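PDB 1Y2M: Phenylalanine/tyrosine ammonia-lyase from Rhodosporidium toruloides, which catalyses the non-oxidative deamination of L-phenylalanine and L-tyrosine to trans-cinnamate and p-coumarate, the commitment step of phenylpropanoid metabolism. Local coordinates for residues B[78-86]-B[185-196]; B[433-444]-B[523-534]. All coordinates share one frame; numbering follows the deposited sequence.

Contact 1: residues B[78-86]-B[185-196]; sequences KGRPVRVKD and LVVLEALTNFLN
The side-chain amide of N196 docks on the backbone of V82 and pairs with both of its polar atoms, much as a second strand would. N of V82 donates to OD1 of N196 at 2.8 Å, and ND2 of N196 returns a bond to O of V82 at 2.7 Å. Both bonds are nearly straight, with an N-H...O angle of 162° for the first, and O of V82 lies close to the amide plane. The two bonds together fix the rotation of the amide and settle which end is oxygen. OD1 takes a second proton from a water, 2.8 Å away, which also donates to O of R80 at 2.6 Å; the oxygen thus has two donors, N of V82 and a water. A second water closes the other end of the strand: it accepts from N of V84 at 2.9 Å and hydrogen-bonds to OG1 of T192. With chi1 at 64°, T192 holds OG1 between its backbone N and carbonyl carbon and leaves CG2 to lie over the strand near CA of R83. Apolar contacts flank the polar ones. CD1 of L195 packs against CB and CG1 of V82, while both methyls of V84 face CD1 of L185 from one side, 4.1 Å from each, and CG2 also meets CB of L188. Strand 82-84 runs almost antiparallel to the helix, at 167°, with axes 7.7 Å apart. P81, R83 and K85 pair through their backbones with L60 and L62 of the parallel strand 60-62, and the guanidinium of R80 turns to S58, S74 and D71. Helices 88-107 and 162-176 both cover V84 and L188, and 88-107 also covers L185, whereas helix 215-225 covers L191 and F194 on helix 185-197.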
loop_
_atom_site.group_PDB
_atom_site.type_symbol
_atom_site.label_atom_id
_atom_site.label_comp_id
_atom_site.label_asym_id
_atom_site.label_seq_id
_atom_site.Cartn_x
_atom_site.Cartn_y
_atom_site.Cartn_z
ATOM N N LYS B 78 20.215 20.510 19.735
ATOM C CA LYS B 78 20.495 21.287 20.950
ATOM C C LYS B 78 21.741 22.165 20.906
ATOM O O LYS B 78 22.190 22.700 21.938
ATOM C CB LYS B 78 20.593 20.380 22.183
ATOM C CG LYS B 78 19.482 19.368 22.354
ATOM C CD LYS B 78 18.206 20.022 22.739
ATOM C CE LYS B 78 17.126 18.994 23.044
ATOM N NZ LYS B 78 16.023 19.670 23.749
ATOM N N GLY B 79 22.303 22.338 19.715
ATOM C CA GLY B 79 23.459 23.203 19.543
ATOM C C GLY B 79 24.731 22.790 20.249
ATOM O O GLY B 79 25.622 23.618 20.465
ATOM N N ARG B 80 24.864 21.515 20.571
ATOM C CA ARG B 80 26.050 21.053 21.251
ATOM C C ARG B 80 27.281 21.221 20.404
ATOM O O ARG B 80 27.233 20.892 19.208
ATOM C CB ARG B 80 25.941 19.581 21.545
ATOM C CG ARG B 80 27.068 19.074 22.429
ATOM C CD ARG B 80 26.761 17.670 22.727
ATOM N NE ARG B 80 27.745 17.034 23.600
ATOM C CZ ARG B 80 27.729 15.731 23.839
ATOM N NH1 ARG B 80 26.750 14.965 23.320
ATOM N NH2 ARG B 80 28.664 15.200 24.603
ATOM N N PRO B 81 28.376 21.738 20.983
ATOM C CA PRO B 81 29.600 21.878 20.191
ATOM C C PRO B 81 30.121 20.510 19.765
ATOM O O PRO B 81 29.974 19.550 20.513
ATOM C CB PRO B 81 30.590 22.510 21.162
ATOM C CG PRO B 81 29.775 23.123 22.206
ATOM C CD PRO B 81 28.556 22.264 22.341
ATOM N N VAL B 82 30.769 20.435 18.614
ATOM C CA VAL B 82 31.244 19.171 18.062
ATOM C C VAL B 82 32.676 19.390 17.589
ATOM O O VAL B 82 32.984 20.424 16.973
ATOM C CB VAL B 82 30.342 18.695 16.893
ATOM C CG1 VAL B 82 30.888 17.449 16.224
ATOM C CG2 VAL B 82 28.935 18.491 17.357
ATOM N N ARG B 83 33.561 18.451 17.900
ATOM C CA ARG B 83 34.904 18.460 17.331
ATOM C C ARG B 83 35.445 17.039 17.111
ATOM O O ARG B 83 35.051 16.089 17.778
ATOM C CB ARG B 83 35.871 19.245 18.259
ATOM C CG ARG B 83 35.663 20.770 18.270
ATOM C CD ARG B 83 36.436 21.457 19.412
ATOM N NE ARG B 83 37.105 22.709 19.035
ATOM C CZ ARG B 83 38.210 22.783 18.283
ATOM N NH1 ARG B 83 38.765 21.684 17.772
ATOM N NH2 ARG B 83 38.758 23.970 18.013
ATOM N N VAL B 84 36.360 16.905 16.173
ATOM C CA VAL B 84 37.159 15.693 16.093
ATOM C C VAL B 84 37.967 15.580 17.369
ATOM O O VAL B 84 38.615 16.512 17.790
ATOM C CB VAL B 84 38.106 15.706 14.884
ATOM C CG1 VAL B 84 38.991 14.483 14.898
ATOM C CG2 VAL B 84 37.315 15.782 13.598
ATOM N N LYS B 85 37.971 14.392 17.961
ATOM C CA LYS B 85 38.699 14.180 19.193
ATOM C C LYS B 85 40.127 14.711 19.089
ATOM O O LYS B 85 40.828 14.466 18.110
ATOM C CB LYS B 85 38.715 12.699 19.562
ATOM C CG LYS B 85 39.415 12.457 20.872
ATOM C CD LYS B 85 39.040 11.152 21.505
ATOM C CE LYS B 85 39.847 10.898 22.781
ATOM N NZ LYS B 85 40.700 9.710 22.574
ATOM N N ASP B 86 40.535 15.433 20.136
ATOM C CA ASP B 86 41.855 16.030 20.247
ATOM C C ASP B 86 42.778 14.902 20.675
ATOM O O ASP B 86 43.016 14.691 21.870
ATOM C CB ASP B 86 41.773 17.163 21.287
ATOM C CG ASP B 86 43.032 18.004 21.366
ATOM O OD1 ASP B 86 43.013 19.030 22.088
ATOM O OD2 ASP B 86 44.035 17.648 20.729
ATOM N N LEU B 185 41.992 16.181 7.659
ATOM C CA LEU B 185 41.464 16.732 8.884
ATOM C C LEU B 185 40.919 18.141 8.686
ATOM O O LEU B 185 39.860 18.461 9.231
ATOM C CB LEU B 185 42.541 16.762 9.955
ATOM C CG LEU B 185 42.104 17.241 11.324
ATOM C CD1 LEU B 185 41.016 16.340 11.893
ATOM C CD2 LEU B 185 43.321 17.301 12.257
ATOM N N VAL B 186 41.584 18.958 7.885
ATOM C CA VAL B 186 41.104 20.304 7.631
ATOM C C VAL B 186 39.678 20.336 7.045
ATOM O O VAL B 186 38.892 21.267 7.334
ATOM C CB VAL B 186 42.093 21.081 6.753
ATOM C CG1 VAL B 186 42.171 20.524 5.384
ATOM C CG2 VAL B 186 41.718 22.528 6.729
ATOM N N VAL B 187 39.347 19.334 6.236
ATOM C CA VAL B 187 38.013 19.193 5.669
ATOM C C VAL B 187 36.994 18.858 6.787
ATOM O O VAL B 187 35.868 19.392 6.829
ATOM C CB VAL B 187 37.992 18.134 4.550
ATOM C CG1 VAL B 187 36.577 17.829 4.078
ATOM C CG2 VAL B 187 38.833 18.592 3.404
ATOM N N LEU B 188 37.368 17.950 7.682
ATOM C CA LEU B 188 36.474 17.574 8.758
ATOM C C LEU B 188 36.261 18.764 9.671
ATOM O O LEU B 188 35.120 19.044 10.093
ATOM C CB LEU B 188 37.033 16.386 9.573
ATOM C CG LEU B 188 37.410 15.145 8.749
ATOM C CD1 LEU B 188 37.683 13.990 9.768
ATOM C CD2 LEU B 188 36.405 14.775 7.721
ATOM N N GLU B 189 37.344 19.497 9.935
ATOM C CA GLU B 189 37.254 20.739 10.682
ATOM C C GLU B 189 36.379 21.800 10.019
ATOM O O GLU B 189 35.763 22.607 10.699
ATOM C CB GLU B 189 38.664 21.307 10.970
ATOM C CG GLU B 189 39.432 20.426 11.921
ATOM C CD GLU B 189 40.861 20.947 12.165
ATOM O OE1 GLU B 189 41.413 21.696 11.310
ATOM O OE2 GLU B 189 41.460 20.557 13.190
ATOM N N ALA B 190 36.302 21.798 8.699
ATOM C CA ALA B 190 35.408 22.752 7.997
ATOM C C ALA B 190 33.960 22.472 8.371
ATOM O O ALA B 190 33.174 23.374 8.636
ATOM C CB ALA B 190 35.580 22.639 6.532
ATOM N N LEU B 191 33.629 21.197 8.447
ATOM C CA LEU B 191 32.301 20.758 8.889
ATOM C C LEU B 191 32.027 21.066 10.353
ATOM O O LEU B 191 30.938 21.565 10.727
ATOM C CB LEU B 191 32.107 19.253 8.607
ATOM C CG LEU B 191 32.090 18.912 7.115
ATOM C CD1 LEU B 191 32.277 17.396 6.930
ATOM C CD2 LEU B 191 30.795 19.417 6.484
ATOM N N THR B 192 33.001 20.754 11.208
ATOM C CA THR B 192 32.771 21.041 12.627
ATOM C C THR B 192 32.703 22.564 12.887
ATOM O O THR B 192 31.921 23.012 13.722
ATOM C CB THR B 192 33.777 20.288 13.569
ATOM O OG1 THR B 192 35.111 20.757 13.313
ATOM C CG2 THR B 192 33.701 18.776 13.357
ATOM N N ASN B 193 33.434 23.340 12.107
ATOM C CA ASN B 193 33.312 24.812 12.210
ATOM C C ASN B 193 31.943 25.296 11.741
ATOM O O ASN B 193 31.349 26.163 12.394
ATOM C CB ASN B 193 34.415 25.515 11.461
ATOM C CG ASN B 193 35.729 25.517 12.189
ATOM O OD1 ASN B 193 35.780 25.441 13.426
ATOM N ND2 ASN B 193 36.799 25.621 11.440
ATOM N N PHE B 194 31.384 24.708 10.684
ATOM C CA PHE B 194 29.999 25.011 10.324
ATOM C C PHE B 194 29.063 24.694 11.464
ATOM O O PHE B 194 28.196 25.501 11.834
ATOM C CB PHE B 194 29.552 24.268 9.074
ATOM C CG PHE B 194 29.858 24.990 7.791
ATOM C CD1 PHE B 194 30.973 25.785 7.652
ATOM C CD2 PHE B 194 29.019 24.839 6.719
ATOM C CE1 PHE B 194 31.209 26.426 6.434
ATOM C CE2 PHE B 194 29.249 25.454 5.534
ATOM C CZ PHE B 194 30.333 26.252 5.388
ATOM N N LEU B 195 29.203 23.505 12.049
ATOM C CA LEU B 195 28.355 23.165 13.181
ATOM C C LEU B 195 28.477 24.184 14.325
ATOM O O LEU B 195 27.485 24.619 14.875
ATOM C CB LEU B 195 28.668 21.738 13.718
ATOM C CG LEU B 195 28.161 20.595 12.793
ATOM C CD1 LEU B 195 28.893 19.297 13.091
ATOM C CD2 LEU B 195 26.672 20.400 12.930
ATOM N N ASN B 196 29.699 24.507 14.689
ATOM C CA ASN B 196 29.953 25.250 15.919
ATOM C C ASN B 196 29.641 26.715 15.760
ATOM O O ASN B 196 29.454 27.396 16.746
ATOM C CB ASN B 196 31.365 25.014 16.411
ATOM C CG ASN B 196 31.602 23.559 16.776
ATOM O OD1 ASN B 196 30.663 22.851 17.126
ATOM N ND2 ASN B 196 32.853 23.116 16.705
HETATM O O HOH W 1 27.863 22.406 17.132
HETATM O O HOH W 2 37.060 19.234 14.661
#

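Contact 2: residues B[433-444]-B[523-534]; sequences GKLNFTQLTEML and LLATHLYCVLQA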
loop_
_atom_site.group_PDB
_atom_site.type_symbol
_atom_site.label_atom_id
_atom_site.label_comp_id
_atom_site.label_asym_id
_atom_site.label_seq_id
_atom_site.Cartn_x
_atom_site.Cartn_y
_atom_site.Cartn_z
ATOM N N GLY B 433 -0.789 4.250 17.039
ATOM C CA GLY B 433 -1.939 5.122 16.764
ATOM C C GLY B 433 -3.279 4.346 16.807
ATOM O O GLY B 433 -4.256 4.793 17.439
ATOM N N LYS B 434 -3.377 3.206 16.142
ATOM C CA LYS B 434 -4.603 2.428 16.193
ATOM C C LYS B 434 -4.970 2.062 17.632
ATOM O O LYS B 434 -6.112 2.217 18.026
ATOM C CB LYS B 434 -4.467 1.199 15.303
ATOM C CG LYS B 434 -5.713 0.360 15.290
ATOM C CD LYS B 434 -6.910 1.023 14.624
ATOM C CE LYS B 434 -8.082 0.043 14.572
ATOM N NZ LYS B 434 -9.299 0.443 13.743
ATOM N N LEU B 435 -4.005 1.649 18.448
ATOM C CA LEU B 435 -4.291 1.344 19.849
ATOM C C LEU B 435 -4.872 2.509 20.617
ATOM O O LEU B 435 -5.953 2.422 21.224
ATOM C CB LEU B 435 -3.007 0.897 20.554
ATOM C CG LEU B 435 -3.256 0.397 21.996
ATOM C CD1 LEU B 435 -4.195 -0.884 21.971
ATOM C CD2 LEU B 435 -1.974 0.115 22.706
ATOM N N ASN B 436 -4.148 3.612 20.614
ATOM C CA ASN B 436 -4.602 4.743 21.402
ATOM C C ASN B 436 -5.903 5.301 20.808
ATOM O O ASN B 436 -6.762 5.769 21.542
ATOM C CB ASN B 436 -3.501 5.814 21.521
ATOM C CG ASN B 436 -2.307 5.294 22.321
ATOM O OD1 ASN B 436 -1.263 5.086 21.780
ATOM N ND2 ASN B 436 -2.497 5.045 23.627
ATOM N N PHE B 437 -6.075 5.278 19.496
ATOM C CA PHE B 437 -7.377 5.737 18.943
ATOM C C PHE B 437 -8.495 4.851 19.551
ATOM O O PHE B 437 -9.551 5.326 19.948
ATOM C CB PHE B 437 -7.402 5.539 17.439
ATOM C CG PHE B 437 -8.774 5.617 16.846
ATOM C CD1 PHE B 437 -9.484 6.799 16.839
ATOM C CD2 PHE B 437 -9.358 4.495 16.343
ATOM C CE1 PHE B 437 -10.763 6.864 16.323
ATOM C CE2 PHE B 437 -10.655 4.531 15.841
ATOM C CZ PHE B 437 -11.346 5.732 15.827
ATOM N N THR B 438 -8.308 3.539 19.529
ATOM C CA THR B 438 -9.368 2.636 20.010
ATOM C C THR B 438 -9.632 2.816 21.486
ATOM O O THR B 438 -10.805 2.760 21.949
ATOM C CB THR B 438 -9.129 1.126 19.755
ATOM O OG1 THR B 438 -7.962 0.641 20.448
ATOM C CG2 THR B 438 -8.965 0.872 18.269
ATOM N N GLN B 439 -8.580 3.110 22.239
ATOM C CA GLN B 439 -8.779 3.458 23.700
ATOM C C GLN B 439 -9.602 4.730 23.855
ATOM O O GLN B 439 -10.544 4.784 24.674
ATOM C CB GLN B 439 -7.437 3.659 24.417
ATOM C CG GLN B 439 -6.601 2.421 24.533
ATOM C CD GLN B 439 -5.205 2.697 25.026
ATOM O OE1 GLN B 439 -4.816 3.869 25.155
ATOM N NE2 GLN B 439 -4.421 1.629 25.290
ATOM N N LEU B 440 -9.212 5.763 23.124
ATOM C CA LEU B 440 -9.834 7.071 23.234
ATOM C C LEU B 440 -11.289 6.978 22.760
ATOM O O LEU B 440 -12.173 7.454 23.432
ATOM C CB LEU B 440 -9.085 8.069 22.376
ATOM C CG LEU B 440 -9.746 9.457 22.263
ATOM C CD1 LEU B 440 -9.855 10.091 23.615
ATOM C CD2 LEU B 440 -8.903 10.379 21.390
ATOM N N THR B 441 -11.558 6.314 21.631
ATOM C CA THR B 441 -12.912 6.364 21.074
ATOM C C THR B 441 -13.889 5.554 21.942
ATOM O O THR B 441 -15.076 5.870 22.039
ATOM C CB THR B 441 -12.902 6.026 19.591
ATOM O OG1 THR B 441 -14.128 6.536 18.990
ATOM C CG2 THR B 441 -12.742 4.558 19.366
ATOM N N GLU B 442 -13.391 4.543 22.644
ATOM C CA GLU B 442 -14.188 3.818 23.620
ATOM C C GLU B 442 -14.559 4.738 24.773
ATOM O O GLU B 442 -15.710 4.793 25.207
ATOM C CB GLU B 442 -13.413 2.599 24.110
ATOM C CG GLU B 442 -14.152 1.747 25.141
ATOM C CD GLU B 442 -13.349 0.546 25.608
ATOM O OE1 GLU B 442 -12.309 0.182 24.971
ATOM O OE2 GLU B 442 -13.761 -0.029 26.652
HETATM N N MSE B 443 -13.566 5.459 25.256
HETATM C CA MSE B 443 -13.748 6.386 26.361
HETATM C C MSE B 443 -14.733 7.510 26.029
HETATM O O MSE B 443 -15.404 8.000 26.931
HETATM C CB MSE B 443 -12.402 7.007 26.808
HETATM C CG MSE B 443 -12.496 7.745 28.043
HETATM SE SE MSE B 443 -10.709 8.316 28.677
HETATM C CE MSE B 443 -10.189 9.363 27.076
ATOM N N LEU B 444 -14.776 7.921 24.758
ATOM C CA LEU B 444 -15.681 8.966 24.275
ATOM C C LEU B 444 -17.058 8.441 23.838
ATOM O O LEU B 444 -17.895 9.211 23.298
ATOM C CB LEU B 444 -15.019 9.715 23.121
ATOM C CG LEU B 444 -13.720 10.440 23.521
ATOM C CD1 LEU B 444 -13.210 11.244 22.289
ATOM C CD2 LEU B 444 -13.850 11.265 24.750
ATOM N N LEU B 523 -2.393 12.909 17.470
ATOM C CA LEU B 523 -3.312 11.926 18.057
ATOM C C LEU B 523 -3.075 11.787 19.551
ATOM O O LEU B 523 -4.045 11.737 20.347
ATOM C CB LEU B 523 -3.155 10.590 17.332
ATOM C CG LEU B 523 -4.005 9.443 17.824
ATOM C CD1 LEU B 523 -5.434 9.740 17.905
ATOM C CD2 LEU B 523 -3.691 8.131 17.018
ATOM N N LEU B 524 -1.808 11.631 19.946
ATOM C CA LEU B 524 -1.544 11.395 21.364
ATOM C C LEU B 524 -1.795 12.677 22.199
ATOM O O LEU B 524 -2.219 12.602 23.361
ATOM C CB LEU B 524 -0.146 10.821 21.593
ATOM C CG LEU B 524 0.023 9.440 20.959
ATOM C CD1 LEU B 524 1.315 8.845 21.496
ATOM C CD2 LEU B 524 -1.129 8.467 21.198
ATOM N N ALA B 525 -1.559 13.851 21.605
ATOM C CA ALA B 525 -1.910 15.144 22.283
ATOM C C ALA B 525 -3.438 15.182 22.519
ATOM O O ALA B 525 -3.907 15.603 23.542
ATOM C CB ALA B 525 -1.467 16.313 21.504
ATOM N N THR B 526 -4.176 14.802 21.505
ATOM C CA THR B 526 -5.644 14.711 21.596
ATOM C C THR B 526 -6.110 13.756 22.713
ATOM O O THR B 526 -6.991 14.052 23.536
ATOM C CB THR B 526 -6.193 14.294 20.221
ATOM O OG1 THR B 526 -5.921 15.348 19.296
ATOM C CG2 THR B 526 -7.682 13.976 20.209
ATOM N N HIS B 527 -5.557 12.561 22.713
ATOM C CA HIS B 527 -5.891 11.571 23.726
ATOM C C HIS B 527 -5.561 12.127 25.115
ATOM O O HIS B 527 -6.329 11.954 26.078
ATOM C CB HIS B 527 -5.137 10.278 23.388
ATOM C CG HIS B 527 -5.506 9.077 24.234
ATOM N ND1 HIS B 527 -4.951 7.829 24.031
ATOM C CD2 HIS B 527 -6.359 8.946 25.282
ATOM C CE1 HIS B 527 -5.463 6.985 24.917
ATOM N NE2 HIS B 527 -6.302 7.639 25.700
ATOM N N LEU B 528 -4.375 12.680 25.285
ATOM C CA LEU B 528 -4.007 13.247 26.586
ATOM C C LEU B 528 -4.968 14.351 27.019
ATOM O O LEU B 528 -5.419 14.363 28.172
ATOM C CB LEU B 528 -2.576 13.791 26.530
ATOM C CG LEU B 528 -1.938 14.336 27.807
ATOM C CD1 LEU B 528 -2.132 13.384 28.990
ATOM C CD2 LEU B 528 -0.429 14.577 27.566
ATOM N N TYR B 529 -5.334 15.229 26.091
ATOM C CA TYR B 529 -6.341 16.260 26.402
ATOM C C TYR B 529 -7.595 15.597 26.964
ATOM O O TYR B 529 -8.122 16.006 28.010
ATOM C CB TYR B 529 -6.661 17.090 25.165
ATOM C CG TYR B 529 -7.781 18.067 25.411
ATOM C CD1 TYR B 529 -7.527 19.367 25.848
ATOM C CD2 TYR B 529 -9.082 17.687 25.217
ATOM C CE1 TYR B 529 -8.559 20.235 26.095
ATOM C CE2 TYR B 529 -10.129 18.567 25.493
ATOM C CZ TYR B 529 -9.868 19.823 25.921
ATOM O OH TYR B 529 -10.937 20.686 26.169
ATOM N N CYS B 530 -8.079 14.579 26.249
ATOM C CA CYS B 530 -9.364 13.934 26.618
ATOM C C CYS B 530 -9.299 13.156 27.935
ATOM O O CYS B 530 -10.204 13.264 28.787
ATOM C CB CYS B 530 -9.890 13.069 25.535
ATOM S SG CYS B 530 -10.323 13.893 24.002
ATOM N N VAL B 531 -8.235 12.371 28.105
ATOM C CA VAL B 531 -8.141 11.531 29.303
ATOM C C VAL B 531 -8.113 12.391 30.550
ATOM O O VAL B 531 -8.604 12.010 31.597
ATOM C CB VAL B 531 -6.958 10.497 29.215
ATOM C CG1 VAL B 531 -5.619 11.177 29.550
ATOM C CG2 VAL B 531 -7.202 9.300 30.137
ATOM N N LEU B 532 -7.492 13.567 30.478
ATOM C CA LEU B 532 -7.422 14.428 31.666
ATOM C C LEU B 532 -8.816 14.974 32.011
ATOM O O LEU B 532 -9.175 15.027 33.187
ATOM C CB LEU B 532 -6.459 15.596 31.434
ATOM C CG LEU B 532 -5.041 15.146 31.165
ATOM C CD1 LEU B 532 -4.223 16.317 30.718
ATOM C CD2 LEU B 532 -4.398 14.409 32.378
ATOM N N GLN B 533 -9.579 15.346 30.982
ATOM C CA GLN B 533 -10.985 15.726 31.213
ATOM C C GLN B 533 -11.746 14.594 31.835
ATOM O O GLN B 533 -12.473 14.801 32.828
ATOM C CB GLN B 533 -11.676 16.143 29.940
ATOM C CG GLN B 533 -13.145 16.550 30.170
ATOM C CD GLN B 533 -13.373 18.005 30.578
ATOM O OE1 GLN B 533 -12.451 18.771 30.903
ATOM N NE2 GLN B 533 -14.663 18.385 30.600
ATOM N N ALA B 534 -11.585 13.387 31.288
ATOM C CA ALA B 534 -12.290 12.218 31.830
ATOM C C ALA B 534 -11.906 11.971 33.289
ATOM O O ALA B 534 -12.746 11.678 34.138
ATOM C CB ALA B 534 -11.972 10.994 30.985
#
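H527 and L440 both swing CG anti to the backbone N (chi1 -172° and 173°), which sends the imidazole toward the side chains of helix 416-443 and lays the leucine branches along helix 523-534. CB of L440 sits over one ring face, 4.2 Å from the centroid, a CH-pi contact. At the ring edge CB of N436 approaches ND1 at 3.5 Å, and OE1 of Q439 lies in the ring plane, 3.2 Å from CE1. The imidazole is thus a knob among N436, Q439, L440 and M443. Its NE2 is hydrogen-bonded to T300 of helix 273-303, whereas ND1 is buried without a polar partner. The amides of N436 and Q439 are joined by a weak bond, ND2 to OE1, and each also reaches helix 273-303, through S293 and T297. Selenomethionine M443 returns the knob: its bent end puts SE 3.8 Å from CB of A534 and CE 3.7 Å from CA of V531, among H527, C530, V531 and A534. Between the knobs CD1 of L440 presses on CB of C530 at 3.5 Å. At the start of the pair there is no side chain on G433, and CD2 of L523 rests against its backbone, 3.4 Å from O. The helices run in nearly the same direction, crossing at 27° with axes 10.1 Å apart. Reciprocal knobs-into-holes packing of long helices 416-443 and 506-560, with helix 273-303 alongside, belongs to the central helical bundle characteristic of the PAL/histidase family.

How the contacts relate
Contact 1 and contact 2 lie in series along the chain, with centres 44 Å apart and nearest atoms about 18 Å apart, so neither touches the other. Contact 1 is peripheral, its centre about 30 Å from that of the chain, partly buried and away from the annotated sites; no other subunit reaches it. Contact 2 is wholly buried, about 14 Å from the chain centre. Its L444 side chain is about 7 Å from that of K468, which binds cinnamate, and the Q439 side chain is about 9 Å from that of R366, which probably binds cinnamate. K434 in segment 433-444 also hydrogen-bonds to V492 and Q493 of two neighbouring subunits, linking this bundle to the tetramer.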